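Local coordinates for PR domain zinc finger protein 2 (Homo sapiens, PDB 2QPW), which methylates a specific lysine of the histone H3 tail with S-adenosyl-L-methionine as methyl donor, the piece here being its PR (SET-related) methyltransferase domain, at residues F57-K71 with M87-R101. Residues are numbered along the deposited sequence; the frame is centred on the assembly and turned at random.
Sequences FGPFVGDKKKRSQVK and MCIDATDPEKGNWLR
Trp99 turns the CZ2 and CH2 edge of its six-membered ring onto the face of Phe57, an offset edge-to-face pair with planes at 77°, while Leu100 CD1 covers one face of the indole. In this PR/SET domain the rings lie beside the antiparallel pairing of strands 63-65 and 85-90: Phe57 and Phe60 precede the first strand, Trp99 and Leu100 follow the second. The Phe60 ring has Ile89 O at its edge, 3.6 Å from CE2, and a water over one face; the Ala91 methyl, CB, packs 3.8 Å from Phe60 CZ. With CG anti to the backbone N (chi1 -177°), Phe60 swings this ring in among Ile89, Ala91 and Leu100, and Trp77 meets the same ring edge-to-face. Gly62 lies where the two segments close up: a side chain would run into the Asp90 backbone. Asn98 ties the segments together, its ND2 donating to Pro59 O (2.9 Å, 156°) nearly in line with the carbonyl, while its OD1 accepts from Leu100 N in an Asx turn. Asp63, Lys65 and Asp90 share one face of the sheet, where Lys96, from the 3-10 turn 94-96, brings NZ to 3.0 Å from Asp63 OD2, a salt bridge on its syn lone pair. Buried Asp90 is gripped at both oxygens, OD1 by Thr92 N and OG1, which should stabilise its negative charge. The extended Lys65 chain brings NZ to the anti side of Asp90 OD2 (2.9 Å), tilted from the carboxylate plane, whereas Lys71 NZ takes that oxygen's syn lone pair at 2.7 Å.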
loop_
_atom_site.group_PDB
_atom_site.type_symbol
_atom_site.label_atom_id
_atom_site.label_comp_id
_atom_site.label_asym_id
_atom_site.label_seq_id
_atom_site.Cartn_x
_atom_site.Cartn_y
_atom_site.Cartn_z
ATOM N N PHE A 57 1.726 7.494 7.674
ATOM C CA PHE A 57 2.912 6.752 7.219
ATOM C C PHE A 57 3.299 7.239 5.829
ATOM O O PHE A 57 2.421 7.621 5.053
ATOM C CB PHE A 57 2.581 5.282 7.114
ATOM C CG PHE A 57 2.172 4.651 8.435
ATOM C CD1 PHE A 57 0.848 4.268 8.654
ATOM C CD2 PHE A 57 3.121 4.414 9.417
ATOM C CE1 PHE A 57 0.463 3.646 9.869
ATOM C CE2 PHE A 57 2.759 3.833 10.633
ATOM C CZ PHE A 57 1.428 3.443 10.858
ATOM N N GLY A 58 4.590 7.186 5.507
ATOM C CA GLY A 58 5.050 7.585 4.174
ATOM C C GLY A 58 6.281 8.514 4.202
ATOM O O GLY A 58 6.897 8.706 5.256
ATOM N N PRO A 59 6.640 9.101 3.050
ATOM C CA PRO A 59 5.858 9.047 1.809
ATOM C C PRO A 59 5.997 7.737 1.037
ATOM O O PRO A 59 7.056 7.086 1.086
ATOM C CB PRO A 59 6.486 10.160 0.962
ATOM C CG PRO A 59 7.925 10.239 1.463
ATOM C CD PRO A 59 7.859 9.921 2.920
ATOM N N PHE A 60 4.969 7.412 0.249
ATOM C CA PHE A 60 5.081 6.388 -0.816
ATOM C C PHE A 60 6.016 6.921 -1.899
ATOM O O PHE A 60 5.807 8.032 -2.390
ATOM C CB PHE A 60 3.659 6.083 -1.382
ATOM C CG PHE A 60 3.597 4.988 -2.442
ATOM C CD1 PHE A 60 3.083 3.727 -2.121
ATOM C CD2 PHE A 60 3.980 5.235 -3.772
ATOM C CE1 PHE A 60 2.996 2.703 -3.097
ATOM C CE2 PHE A 60 3.889 4.226 -4.766
ATOM C CZ PHE A 60 3.417 2.948 -4.411
ATOM N N VAL A 61 7.027 6.138 -2.309
ATOM C CA VAL A 61 7.926 6.571 -3.426
ATOM C C VAL A 61 8.008 5.544 -4.571
ATOM O O VAL A 61 7.674 4.374 -4.391
ATOM C CB VAL A 61 9.378 6.977 -2.954
ATOM C CG1 VAL A 61 9.309 7.996 -1.768
ATOM C CG2 VAL A 61 10.210 5.730 -2.577
ATOM N N GLY A 62 8.407 6.012 -5.747
ATOM C CA GLY A 62 8.462 5.139 -6.943
ATOM C C GLY A 62 8.993 5.939 -8.126
ATOM O O GLY A 62 9.155 7.149 -8.009
ATOM N N ASP A 63 9.280 5.251 -9.240
ATOM C CA ASP A 63 9.772 5.891 -10.479
ATOM C C ASP A 63 8.662 6.759 -11.099
ATOM O O ASP A 63 7.516 6.327 -11.146
ATOM C CB ASP A 63 10.200 4.789 -11.485
ATOM C CG ASP A 63 11.613 4.234 -11.238
ATOM O OD1 ASP A 63 12.401 4.758 -10.386
ATOM O OD2 ASP A 63 11.953 3.273 -11.967
ATOM N N LYS A 64 9.000 7.954 -11.577
ATOM C CA LYS A 64 8.030 8.814 -12.319
ATOM C C LYS A 64 7.910 8.322 -13.771
ATOM O O LYS A 64 8.929 8.252 -14.482
ATOM C CB LYS A 64 8.529 10.264 -12.336
ATOM C CG LYS A 64 8.162 11.052 -11.136
ATOM C CD LYS A 64 8.510 12.553 -11.296
ATOM C CE LYS A 64 8.909 13.059 -9.911
ATOM N NZ LYS A 64 8.735 14.517 -9.753
ATOM N N LYS A 65 6.703 7.951 -14.193
ATOM C CA LYS A 65 6.464 7.442 -15.550
ATOM C C LYS A 65 5.150 8.015 -16.109
ATOM O O LYS A 65 4.243 8.383 -15.343
ATOM C CB LYS A 65 6.363 5.908 -15.565
ATOM C CG LYS A 65 7.570 5.152 -14.951
ATOM C CD LYS A 65 7.373 3.659 -15.105
ATOM C CE LYS A 65 8.483 2.887 -14.424
ATOM N NZ LYS A 65 8.225 1.443 -14.587
ATOM N N LYS A 66 5.046 8.108 -17.438
ATOM C CA LYS A 66 3.749 8.492 -18.051
ATOM C C LYS A 66 2.753 7.337 -17.917
ATOM O O LYS A 66 3.155 6.168 -17.866
ATOM C CB LYS A 66 3.887 8.844 -19.535
ATOM C CG LYS A 66 4.910 9.899 -19.865
ATOM C CD LYS A 66 4.919 10.146 -21.375
ATOM C CE LYS A 66 5.672 9.024 -22.096
ATOM N NZ LYS A 66 5.451 9.132 -23.565
ATOM N N ARG A 67 1.456 7.666 -17.891
ATOM C CA ARG A 67 0.414 6.615 -17.786
ATOM C C ARG A 67 0.592 5.496 -18.816
ATOM O O ARG A 67 0.333 4.309 -18.518
ATOM C CB ARG A 67 -0.997 7.221 -17.879
ATOM C CG ARG A 67 -2.154 6.206 -17.671
ATOM C CD ARG A 67 -2.270 5.784 -16.186
ATOM N NE ARG A 67 -2.848 4.449 -15.950
ATOM C CZ ARG A 67 -2.170 3.293 -15.991
ATOM N NH1 ARG A 67 -0.882 3.278 -16.299
ATOM N NH2 ARG A 67 -2.785 2.135 -15.742
ATOM N N SER A 68 1.012 5.860 -20.037
ATOM C CA SER A 68 1.168 4.879 -21.123
ATOM C C SER A 68 2.315 3.868 -20.903
ATOM O O SER A 68 2.433 2.884 -21.646
ATOM C CB SER A 68 1.305 5.594 -22.481
ATOM O OG SER A 68 2.486 6.384 -22.553
ATOM N N GLN A 69 3.162 4.113 -19.904
ATOM C CA GLN A 69 4.308 3.233 -19.591
ATOM C C GLN A 69 4.056 2.299 -18.402
ATOM O O GLN A 69 4.838 1.373 -18.157
ATOM C CB GLN A 69 5.525 4.084 -19.206
ATOM C CG GLN A 69 6.046 5.047 -20.258
ATOM C CD GLN A 69 7.233 5.861 -19.748
ATOM O OE1 GLN A 69 7.080 6.804 -18.939
ATOM N NE2 GLN A 69 8.434 5.501 -20.214
ATOM N N VAL A 70 3.014 2.564 -17.620
ATOM C CA VAL A 70 2.729 1.725 -16.439
ATOM C C VAL A 70 1.732 0.622 -16.823
ATOM O O VAL A 70 0.816 0.865 -17.592
ATOM C CB VAL A 70 2.286 2.575 -15.224
ATOM C CG1 VAL A 70 2.044 1.698 -13.986
ATOM C CG2 VAL A 70 3.376 3.612 -14.910
ATOM N N LYS A 71 1.935 -0.585 -16.291
ATOM C CA LYS A 71 1.197 -1.794 -16.724
ATOM C C LYS A 71 0.224 -2.375 -15.676
ATOM O O LYS A 71 -0.488 -3.355 -15.955
ATOM C CB LYS A 71 2.189 -2.884 -17.162
ATOM C CG LYS A 71 3.694 -2.552 -16.975
ATOM C CD LYS A 71 4.236 -2.714 -15.527
ATOM C CE LYS A 71 4.267 -1.397 -14.720
ATOM N NZ LYS A 71 5.564 -1.192 -14.035
ATOM N N MET A 87 1.710 12.319 -13.527
ATOM C CA MET A 87 2.706 11.281 -13.579
ATOM C C MET A 87 2.306 10.091 -12.685
ATOM O O MET A 87 1.586 10.279 -11.701
ATOM C CB MET A 87 4.087 11.895 -13.251
ATOM C CG MET A 87 4.453 13.048 -14.343
ATOM S SD MET A 87 4.896 12.373 -15.959
ATOM C CE MET A 87 6.224 11.527 -15.401
ATOM N N CYS A 88 2.681 8.883 -13.085
ATOM C CA CYS A 88 2.491 7.698 -12.225
ATOM C C CYS A 88 3.751 7.535 -11.389
ATOM O O CYS A 88 4.873 7.667 -11.915
ATOM C CB CYS A 88 2.288 6.437 -13.068
ATOM S SG CYS A 88 0.789 6.485 -14.052
ATOM N N ILE A 89 3.574 7.248 -10.096
ATOM C CA ILE A 89 4.683 6.988 -9.158
ATOM C C ILE A 89 4.688 5.457 -8.970
ATOM O O ILE A 89 3.788 4.925 -8.297
ATOM C CB ILE A 89 4.401 7.722 -7.832
ATOM C CG1 ILE A 89 4.167 9.235 -8.073
ATOM C CG2 ILE A 89 5.544 7.494 -6.817
ATOM C CD1 ILE A 89 5.324 9.982 -8.878
ATOM N N ASP A 90 5.635 4.780 -9.620
ATOM C CA ASP A 90 5.540 3.334 -9.865
ATOM C C ASP A 90 6.558 2.553 -9.020
ATOM O O ASP A 90 7.779 2.693 -9.213
ATOM C CB ASP A 90 5.801 3.033 -11.354
ATOM C CG ASP A 90 5.559 1.574 -11.711
ATOM O OD1 ASP A 90 4.961 0.834 -10.893
ATOM O OD2 ASP A 90 5.938 1.174 -12.843
ATOM N N ALA A 91 6.043 1.747 -8.088
ATOM C CA ALA A 91 6.867 0.910 -7.211
ATOM C C ALA A 91 6.715 -0.574 -7.566
ATOM O O ALA A 91 7.016 -1.449 -6.743
ATOM C CB ALA A 91 6.524 1.158 -5.715
ATOM N N THR A 92 6.251 -0.872 -8.782
ATOM C CA THR A 92 6.179 -2.275 -9.253
ATOM C C THR A 92 7.508 -3.030 -9.003
ATOM O O THR A 92 7.499 -4.173 -8.514
ATOM C CB THR A 92 5.722 -2.388 -10.757
ATOM O OG1 THR A 92 4.431 -1.787 -10.915
ATOM C CG2 THR A 92 5.617 -3.828 -11.183
ATOM N N ASP A 93 8.634 -2.365 -9.310
ATOM C CA ASP A 93 9.985 -2.852 -8.961
ATOM C C ASP A 93 10.275 -2.422 -7.506
ATOM O O ASP A 93 10.398 -1.239 -7.213
ATOM C CB ASP A 93 11.016 -2.230 -9.928
ATOM C CG ASP A 93 12.457 -2.636 -9.613
ATOM O OD1 ASP A 93 12.688 -3.319 -8.580
ATOM O OD2 ASP A 93 13.355 -2.229 -10.411
ATOM N N PRO A 94 10.361 -3.387 -6.576
ATOM C CA PRO A 94 10.477 -2.954 -5.166
ATOM C C PRO A 94 11.785 -2.219 -4.794
ATOM O O PRO A 94 11.817 -1.505 -3.788
ATOM C CB PRO A 94 10.382 -4.258 -4.376
ATOM C CG PRO A 94 10.787 -5.327 -5.305
ATOM C CD PRO A 94 10.395 -4.855 -6.725
ATOM N N GLU A 95 12.826 -2.379 -5.605
ATOM C CA GLU A 95 14.051 -1.574 -5.473
ATOM C C GLU A 95 13.841 -0.069 -5.651
ATOM O O GLU A 95 14.707 0.731 -5.270
ATOM C CB GLU A 95 15.117 -2.067 -6.476
ATOM C CG GLU A 95 15.595 -3.510 -6.198
ATOM C CD GLU A 95 16.668 -3.628 -5.082
ATOM O OE1 GLU A 95 17.098 -2.622 -4.474
ATOM O OE2 GLU A 95 17.092 -4.776 -4.825
ATOM N N LYS A 96 12.708 0.328 -6.247
ATOM C CA LYS A 96 12.409 1.732 -6.524
ATOM C C LYS A 96 11.427 2.304 -5.506
ATOM O O LYS A 96 11.098 3.487 -5.566
ATOM C CB LYS A 96 11.821 1.911 -7.944
ATOM C CG LYS A 96 12.776 1.467 -9.115
ATOM C CD LYS A 96 14.221 1.987 -8.968
ATOM C CE LYS A 96 15.102 1.525 -10.141
ATOM N NZ LYS A 96 14.645 2.185 -11.399
ATOM N N GLY A 97 10.945 1.461 -4.593
ATOM C CA GLY A 97 9.960 1.892 -3.570
ATOM C C GLY A 97 10.389 1.613 -2.125
ATOM O O GLY A 97 11.583 1.391 -1.844
ATOM N N ASN A 98 9.439 1.702 -1.193
ATOM C CA ASN A 98 9.711 1.406 0.220
ATOM C C ASN A 98 8.629 0.474 0.796
ATOM O O ASN A 98 7.857 -0.176 0.025
ATOM C CB ASN A 98 9.889 2.676 1.072
ATOM C CG ASN A 98 8.691 3.622 0.965
ATOM O OD1 ASN A 98 7.535 3.180 0.921
ATOM N ND2 ASN A 98 8.969 4.920 0.819
ATOM N N TRP A 99 8.548 0.379 2.128
ATOM C CA TRP A 99 7.609 -0.622 2.690
ATOM C C TRP A 99 6.125 -0.357 2.380
ATOM O O TRP A 99 5.304 -1.317 2.363
ATOM C CB TRP A 99 7.830 -0.841 4.212
ATOM C CG TRP A 99 7.430 0.366 5.074
ATOM C CD1 TRP A 99 8.262 1.388 5.506
ATOM C CD2 TRP A 99 6.133 0.637 5.640
ATOM N NE1 TRP A 99 7.538 2.280 6.300
ATOM C CE2 TRP A 99 6.244 1.821 6.406
ATOM C CE3 TRP A 99 4.865 -0.022 5.585
ATOM C CZ2 TRP A 99 5.149 2.375 7.096
ATOM C CZ3 TRP A 99 3.783 0.554 6.282
ATOM C CH2 TRP A 99 3.930 1.720 7.016
ATOM N N LEU A 100 5.763 0.895 2.079
ATOM C CA LEU A 100 4.339 1.176 1.691
ATOM C C LEU A 100 3.865 0.427 0.465
ATOM O O LEU A 100 2.669 0.092 0.355
ATOM C CB LEU A 100 4.065 2.691 1.542
ATOM C CG LEU A 100 3.924 3.485 2.846
ATOM C CD1 LEU A 100 5.325 3.789 3.483
ATOM C CD2 LEU A 100 3.184 4.758 2.563
ATOM N N ARG A 101 4.803 0.074 -0.419
ATOM C CA ARG A 101 4.496 -0.784 -1.597
ATOM C C ARG A 101 3.756 -2.094 -1.236
ATOM O O ARG A 101 2.863 -2.594 -1.975
ATOM C CB ARG A 101 5.807 -1.162 -2.303
ATOM C CG ARG A 101 5.594 -2.160 -3.485
ATOM C CD ARG A 101 6.849 -2.829 -3.921
ATOM N NE ARG A 101 6.660 -3.658 -5.110
ATOM C CZ ARG A 101 6.338 -4.952 -5.125
ATOM N NH1 ARG A 101 6.141 -5.656 -4.002
ATOM N NH2 ARG A 101 6.263 -5.564 -6.289
HETATM O O HOH W 1 6.771 2.800 -2.220
#